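Local coordinates for protein involved in catabolism of external DNA (Legionella pneumophila subsp. pneumophila, PDB 2OO3) that probably methylates the N6 position of a specific adenine in 23S ribosomal RNA, with S-adenosyl-L-methionine as methyl donor, at residues H43-G47 / T124-L129; I107-Q113 / P133-V139. All blocks are in the same frame, centred on the assembly; numbering follows the deposited sequence.

Overall arrangement
The chain forms a Rossmann-like methyltransferase domain whose sheet has strand order 3-2-1-4-5-7-6-8. Segment 43-47 follows the first strand of that sheet, 38-41. Helix 102-109 then leads through segment 107-113 into strand 115-119. Helix 123-129 comes next and closes the first long loop in interaction 1, 77 residues after segment 43-47. The loop at 133-139 closes a shorter one by returning to 107-113 in interaction 2, running into edge strand 139-142. The two loops cross, since their segments alternate along the chain. The centres of interactions 1 and 2 lie about 17 Å apart. Interaction 1 ties helix 123-129 to the predicted cofactor loop; interaction 2 ties the loop after helix 123-129 to helix 102-109.

Interaction 1: residues H43-G47 / T124-L129; sequences HSGRG and TEYNFL
Ser44 meets Leu129 first: its CB packs on CD2 of the leucine at 3.7 Å. It sits in the loop after strand 38-41, next to His43, which is predicted to bind S-adenosyl-L-methionine. Gly45 follows. Its carbonyl O is buried against the Leu129 side chain and has no hydrogen-bonding partner in the model. Its N is held by Glu120, another predicted cofactor residue.

Arg46 carries most of the contact. Its side chain bends at chi3 (58°), which turns the guanidinium side-on to Glu125 in a salt bridge. Arg46 NE binds Glu125 OE1 at 2.6 Å in a nearly straight bond, within the guanidinium plane. NH2 binds Glu125 OE2 at 2.7 Å, on the syn lone pair of that oxygen. The guanidinium and the Glu125 carboxylate are nearly coplanar, their planes 28° apart. Phe128 lies alongside and covers one guanidinium face. The planes stack at 23°. Arg46 CZ stands 4.2 Å from the Phe128 ring centroid and to one side of the ring normal, which makes the cation-pi contact off-centre. A water also donates to Glu125 OE1 and weakly accepts from Arg46 N.

Gly47 ends the segment, with its CA 3.9 Å from Leu129 CD1.

Two bonds and a stacked ring thus fix the rotation of the guanidinium. The paired charges would be expected to keep Glu125 ionised, and they clamp helix 123-129 onto the loop of the predicted cofactor site.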
loop_
_atom_site.group_PDB
_atom_site.type_symbol
_atom_site.label_atom_id
_atom_site.label_comp_id
_atom_site.label_asym_id
_atom_site.label_seq_id
_atom_site.Cartn_x
_atom_site.Cartn_y
_atom_site.Cartn_z
ATOM N N HIS A 43 -4.754 -4.712 -7.345
ATOM C CA HIS A 43 -4.920 -6.001 -6.654
ATOM C C HIS A 43 -5.684 -5.717 -5.347
ATOM O O HIS A 43 -5.056 -5.625 -4.258
ATOM C CB HIS A 43 -3.564 -6.629 -6.273
ATOM C CG HIS A 43 -2.639 -6.931 -7.415
ATOM N ND1 HIS A 43 -1.894 -5.962 -8.051
ATOM C CD2 HIS A 43 -2.281 -8.111 -7.983
ATOM C CE1 HIS A 43 -1.140 -6.526 -8.987
ATOM N NE2 HIS A 43 -1.364 -7.828 -8.975
ATOM N N SER A 44 -7.005 -5.558 -5.413
ATOM C CA SER A 44 -7.769 -5.120 -4.242
ATOM C C SER A 44 -8.037 -6.163 -3.144
ATOM O O SER A 44 -8.336 -5.792 -2.005
ATOM C CB SER A 44 -9.097 -4.501 -4.684
ATOM O OG SER A 44 -8.838 -3.470 -5.604
ATOM N N GLY A 45 -7.980 -7.444 -3.489
ATOM C CA GLY A 45 -8.290 -8.515 -2.552
ATOM C C GLY A 45 -9.746 -8.481 -2.098
ATOM O O GLY A 45 -10.613 -7.983 -2.804
ATOM N N ARG A 46 -10.042 -8.992 -0.915
ATOM C CA ARG A 46 -11.440 -9.070 -0.489
ATOM C C ARG A 46 -11.877 -7.843 0.307
ATOM O O ARG A 46 -13.067 -7.674 0.576
ATOM C CB ARG A 46 -11.690 -10.354 0.291
ATOM C CG ARG A 46 -10.887 -10.455 1.549
ATOM C CD ARG A 46 -11.263 -11.689 2.367
ATOM N NE ARG A 46 -11.097 -12.940 1.629
ATOM C CZ ARG A 46 -11.616 -14.106 2.016
ATOM N NH1 ARG A 46 -12.343 -14.177 3.137
ATOM N NH2 ARG A 46 -11.419 -15.198 1.284
ATOM N N GLY A 47 -10.937 -6.980 0.681
ATOM C CA GLY A 47 -11.297 -5.658 1.257
ATOM C C GLY A 47 -11.337 -5.564 2.786
ATOM O O GLY A 47 -11.050 -4.533 3.332
ATOM N N THR A 124 -13.657 -15.620 -5.649
ATOM C CA THR A 124 -14.104 -15.589 -4.251
ATOM C C THR A 124 -13.783 -14.245 -3.605
ATOM O O THR A 124 -14.640 -13.662 -2.915
ATOM C CB THR A 124 -13.479 -16.727 -3.408
ATOM O OG1 THR A 124 -13.830 -17.981 -4.003
ATOM C CG2 THR A 124 -14.023 -16.692 -1.975
ATOM N N GLU A 125 -12.552 -13.776 -3.815
ATOM C CA GLU A 125 -12.106 -12.504 -3.265
ATOM C C GLU A 125 -12.954 -11.352 -3.827
ATOM O O GLU A 125 -13.438 -10.486 -3.086
ATOM C CB GLU A 125 -10.624 -12.267 -3.576
ATOM C CG GLU A 125 -9.704 -13.353 -2.994
ATOM C CD GLU A 125 -10.073 -13.683 -1.557
ATOM O OE1 GLU A 125 -9.783 -12.858 -0.667
ATOM O OE2 GLU A 125 -10.706 -14.743 -1.326
ATOM N N TYR A 126 -13.135 -11.365 -5.141
ATOM C CA TYR A 126 -13.976 -10.374 -5.801
ATOM C C TYR A 126 -15.391 -10.359 -5.218
ATOM O O TYR A 126 -15.954 -9.285 -4.963
ATOM C CB TYR A 126 -13.994 -10.614 -7.311
ATOM C CG TYR A 126 -15.132 -9.905 -8.010
ATOM C CD1 TYR A 126 -15.032 -8.543 -8.351
ATOM C CD2 TYR A 126 -16.300 -10.591 -8.342
ATOM C CE1 TYR A 126 -16.110 -7.882 -9.012
ATOM C CE2 TYR A 126 -17.348 -9.961 -8.979
ATOM C CZ TYR A 126 -17.242 -8.603 -9.313
ATOM O OH TYR A 126 -18.311 -7.997 -9.937
ATOM N N ASN A 127 -15.972 -11.547 -4.999
ATOM C CA ASN A 127 -17.322 -11.607 -4.454
ATOM C C ASN A 127 -17.417 -11.011 -3.056
ATOM O O ASN A 127 -18.443 -10.420 -2.724
ATOM C CB ASN A 127 -17.907 -13.038 -4.465
ATOM C CG ASN A 127 -18.314 -13.514 -5.877
ATOM O OD1 ASN A 127 -17.973 -14.629 -6.262
ATOM N ND2 ASN A 127 -19.030 -12.685 -6.637
ATOM N N PHE A 128 -16.354 -11.138 -2.256
ATOM C CA PHE A 128 -16.329 -10.505 -0.933
ATOM C C PHE A 128 -16.161 -9.007 -1.046
ATOM O O PHE A 128 -16.741 -8.264 -0.294
ATOM C CB PHE A 128 -15.194 -11.044 -0.064
ATOM C CG PHE A 128 -15.506 -12.329 0.635
ATOM C CD1 PHE A 128 -16.375 -12.356 1.728
ATOM C CD2 PHE A 128 -14.877 -13.514 0.249
ATOM C CE1 PHE A 128 -16.646 -13.566 2.386
ATOM C CE2 PHE A 128 -15.140 -14.731 0.900
ATOM C CZ PHE A 128 -16.030 -14.756 1.967
ATOM N N LEU A 129 -15.359 -8.565 -2.002
ATOM C CA LEU A 129 -15.133 -7.129 -2.233
ATOM C C LEU A 129 -16.423 -6.385 -2.641
ATOM O O LEU A 129 -16.591 -5.193 -2.358
ATOM C CB LEU A 129 -14.080 -6.970 -3.331
ATOM C CG LEU A 129 -13.495 -5.574 -3.587
ATOM C CD1 LEU A 129 -12.765 -5.059 -2.344
ATOM C CD2 LEU A 129 -12.549 -5.711 -4.751
HETATM O O HOH W 1 -7.782 -11.115 -0.679
#

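Interaction 2: residues I107-Q113 / P133-V139; sequences INQLRSQ and PHFNKKV
A type II' beta turn from His134 to Lys137 packs against the C-terminal end of helix 102-109 in this Rossmann-like domain. It lies in the loop that leads from helix 123-129 to edge strand 139-142. The contact is on the surface, away from the predicted cofactor residues.

Ile107 fills the inner side. Its CG2 meets Phe135 CD2 at 3.4 Å, and the two side chains cross at about a right angle. Its CG1 rests on Val139 CG2 at 3.9 Å, while CD1 reaches the Pro133 carbonyl O. Asn108 ND2 lies near Phe135 CE2, the amide plane steeply inclined to the ring. That ND2 is hydrogen-bonded to Tyr104 O, and OD1 to Gln89 NE2.

Farther along, water links the backbones. One water donates to Arg111 O and accepts from Lys138 N. Another donates to both Ser112 O and Asn136 O. Ser112 CB also touches Asn136 O at 3.5 Å.

Lys137 bends at chi2 (-55°) and chi4, which brings its ammonium over the helix end. Its NZ is modelled 2.4 Å from Leu110 O, implausibly short, so the exact position of the ammonium is doubtful. Lys137 NZ also makes a weak hydrogen bond to Ile107 O at 3.3 Å.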
loop_
_atom_site.group_PDB
_atom_site.type_symbol
_atom_site.label_atom_id
_atom_site.label_comp_id
_atom_site.label_asym_id
_atom_site.label_seq_id
_atom_site.Cartn_x
_atom_site.Cartn_y
_atom_site.Cartn_z
ATOM N N ILE A 107 -11.717 4.131 1.031
ATOM C CA ILE A 107 -13.093 4.563 1.140
ATOM C C ILE A 107 -13.255 5.478 2.346
ATOM O O ILE A 107 -14.039 6.413 2.320
ATOM C CB ILE A 107 -14.045 3.329 1.196
ATOM C CG1 ILE A 107 -14.115 2.665 -0.183
ATOM C CG2 ILE A 107 -15.429 3.764 1.553
ATOM C CD1 ILE A 107 -14.767 1.207 -0.198
ATOM N N ASN A 108 -12.476 5.244 3.396
ATOM C CA ASN A 108 -12.554 6.125 4.555
ATOM C C ASN A 108 -11.969 7.507 4.342
ATOM O O ASN A 108 -12.558 8.490 4.785
ATOM C CB ASN A 108 -11.954 5.473 5.812
ATOM C CG ASN A 108 -12.998 4.740 6.610
ATOM O OD1 ASN A 108 -13.724 5.344 7.419
ATOM N ND2 ASN A 108 -13.143 3.450 6.336
ATOM N N GLN A 109 -10.831 7.602 3.670
ATOM C CA GLN A 109 -10.181 8.890 3.492
ATOM C C GLN A 109 -10.554 9.713 2.246
ATOM O O GLN A 109 -10.352 10.948 2.215
ATOM C CB GLN A 109 -8.684 8.662 3.500
ATOM C CG GLN A 109 -8.096 8.694 4.915
ATOM C CD GLN A 109 -6.633 8.420 4.853
ATOM O OE1 GLN A 109 -6.240 7.306 4.554
ATOM N NE2 GLN A 109 -5.821 9.442 5.040
ATOM N N LEU A 110 -11.047 9.046 1.217
ATOM C CA LEU A 110 -11.412 9.730 -0.015
ATOM C C LEU A 110 -12.742 10.462 0.125
ATOM O O LEU A 110 -13.414 10.319 1.153
ATOM C CB LEU A 110 -11.403 8.757 -1.208
ATOM C CG LEU A 110 -9.971 8.362 -1.631
ATOM C CD1 LEU A 110 -10.012 7.316 -2.741
ATOM C CD2 LEU A 110 -9.203 9.556 -2.116
ATOM N N ARG A 111 -13.102 11.253 -0.895
ATOM C CA ARG A 111 -14.271 12.134 -0.813
ATOM C C ARG A 111 -15.349 11.717 -1.814
ATOM O O ARG A 111 -15.084 10.953 -2.748
ATOM C CB ARG A 111 -13.819 13.581 -1.061
ATOM C CG ARG A 111 -12.710 13.926 -0.110
ATOM C CD ARG A 111 -11.678 14.838 -0.658
ATOM N NE ARG A 111 -11.130 14.473 -1.967
ATOM C CZ ARG A 111 -10.454 15.345 -2.706
ATOM N NH1 ARG A 111 -10.265 16.567 -2.212
ATOM N NH2 ARG A 111 -9.985 15.033 -3.912
ATOM N N SER A 112 -16.559 12.242 -1.637
ATOM C CA SER A 112 -17.644 11.937 -2.557
ATOM C C SER A 112 -17.311 12.313 -3.980
ATOM O O SER A 112 -17.819 11.673 -4.910
ATOM C CB SER A 112 -18.939 12.638 -2.130
ATOM O OG SER A 112 -18.710 14.021 -1.937
ATOM N N GLN A 113 -16.455 13.328 -4.184
ATOM C CA GLN A 113 -16.121 13.736 -5.570
ATOM C C GLN A 113 -15.113 12.807 -6.269
ATOM O O GLN A 113 -14.883 12.914 -7.468
ATOM C CB GLN A 113 -15.569 15.176 -5.605
ATOM C CG GLN A 113 -14.189 15.255 -4.944
ATOM C CD GLN A 113 -13.695 16.655 -4.782
ATOM O OE1 GLN A 113 -13.331 17.300 -5.779
ATOM N NE2 GLN A 113 -13.656 17.153 -3.527
ATOM N N PRO A 133 -18.713 -1.590 2.344
ATOM C CA PRO A 133 -19.557 -0.387 2.356
ATOM C C PRO A 133 -18.924 0.704 1.466
ATOM O O PRO A 133 -17.680 0.782 1.372
ATOM C CB PRO A 133 -19.536 0.071 3.843
ATOM C CG PRO A 133 -18.290 -0.529 4.432
ATOM C CD PRO A 133 -18.117 -1.859 3.674
ATOM N N HIS A 134 -19.758 1.514 0.818
ATOM C CA HIS A 134 -19.266 2.630 -0.001
ATOM C C HIS A 134 -19.441 3.944 0.726
ATOM O O HIS A 134 -18.868 4.941 0.321
ATOM C CB HIS A 134 -19.988 2.702 -1.370
ATOM C CG HIS A 134 -19.763 1.490 -2.227
ATOM N ND1 HIS A 134 -20.443 1.263 -3.410
ATOM C CD2 HIS A 134 -18.941 0.424 -2.050
ATOM C CE1 HIS A 134 -20.016 0.126 -3.940
ATOM N NE2 HIS A 134 -19.123 -0.411 -3.122
ATOM N N PHE A 135 -20.211 3.951 1.807
ATOM C CA PHE A 135 -20.618 5.233 2.434
ATOM C C PHE A 135 -21.177 6.159 1.341
ATOM O O PHE A 135 -21.990 5.717 0.528
ATOM C CB PHE A 135 -19.449 5.852 3.194
ATOM C CG PHE A 135 -18.823 4.918 4.199
ATOM C CD1 PHE A 135 -19.577 4.355 5.217
ATOM C CD2 PHE A 135 -17.505 4.568 4.101
ATOM C CE1 PHE A 135 -18.988 3.444 6.128
ATOM C CE2 PHE A 135 -16.922 3.683 5.020
ATOM C CZ PHE A 135 -17.661 3.119 6.009
ATOM N N ASN A 136 -20.724 7.411 1.283
ATOM C CA ASN A 136 -21.110 8.288 0.176
ATOM C C ASN A 136 -20.041 8.384 -0.920
ATOM O O ASN A 136 -20.021 9.367 -1.682
ATOM C CB ASN A 136 -21.487 9.699 0.693
ATOM C CG ASN A 136 -20.284 10.449 1.274
ATOM O OD1 ASN A 136 -19.331 9.827 1.757
ATOM N ND2 ASN A 136 -20.340 11.787 1.256
ATOM N N LYS A 137 -19.168 7.378 -1.031
ATOM C CA LYS A 137 -18.127 7.419 -2.087
ATOM C C LYS A 137 -18.583 6.689 -3.314
ATOM O O LYS A 137 -19.591 5.952 -3.311
ATOM C CB LYS A 137 -16.784 6.816 -1.642
ATOM C CG LYS A 137 -16.393 7.081 -0.219
ATOM C CD LYS A 137 -16.365 8.583 0.158
ATOM C CE LYS A 137 -16.477 8.654 1.678
ATOM N NZ LYS A 137 -15.406 9.437 2.253
ATOM N N LYS A 138 -17.813 6.881 -4.365
ATOM C CA LYS A 138 -18.143 6.410 -5.693
ATOM C C LYS A 138 -17.161 5.246 -5.973
ATOM O O LYS A 138 -15.988 5.463 -6.279
ATOM C CB LYS A 138 -17.940 7.600 -6.644
ATOM C CG LYS A 138 -18.396 7.451 -8.050
ATOM C CD LYS A 138 -18.606 8.886 -8.729
ATOM C CE LYS A 138 -17.315 9.718 -8.880
ATOM N NZ LYS A 138 -17.523 11.202 -9.173
ATOM N N VAL A 139 -17.647 4.012 -5.837
ATOM C CA VAL A 139 -16.773 2.854 -5.826
ATOM C C VAL A 139 -17.116 1.862 -6.945
ATOM O O VAL A 139 -18.201 1.288 -6.955
ATOM C CB VAL A 139 -16.810 2.113 -4.456
ATOM C CG1 VAL A 139 -15.846 0.898 -4.464
ATOM C CG2 VAL A 139 -16.442 3.051 -3.309
HETATM O O HOH W 2 -15.853 8.772 -4.117
HETATM O O HOH W 3 -20.121 10.466 -4.395
#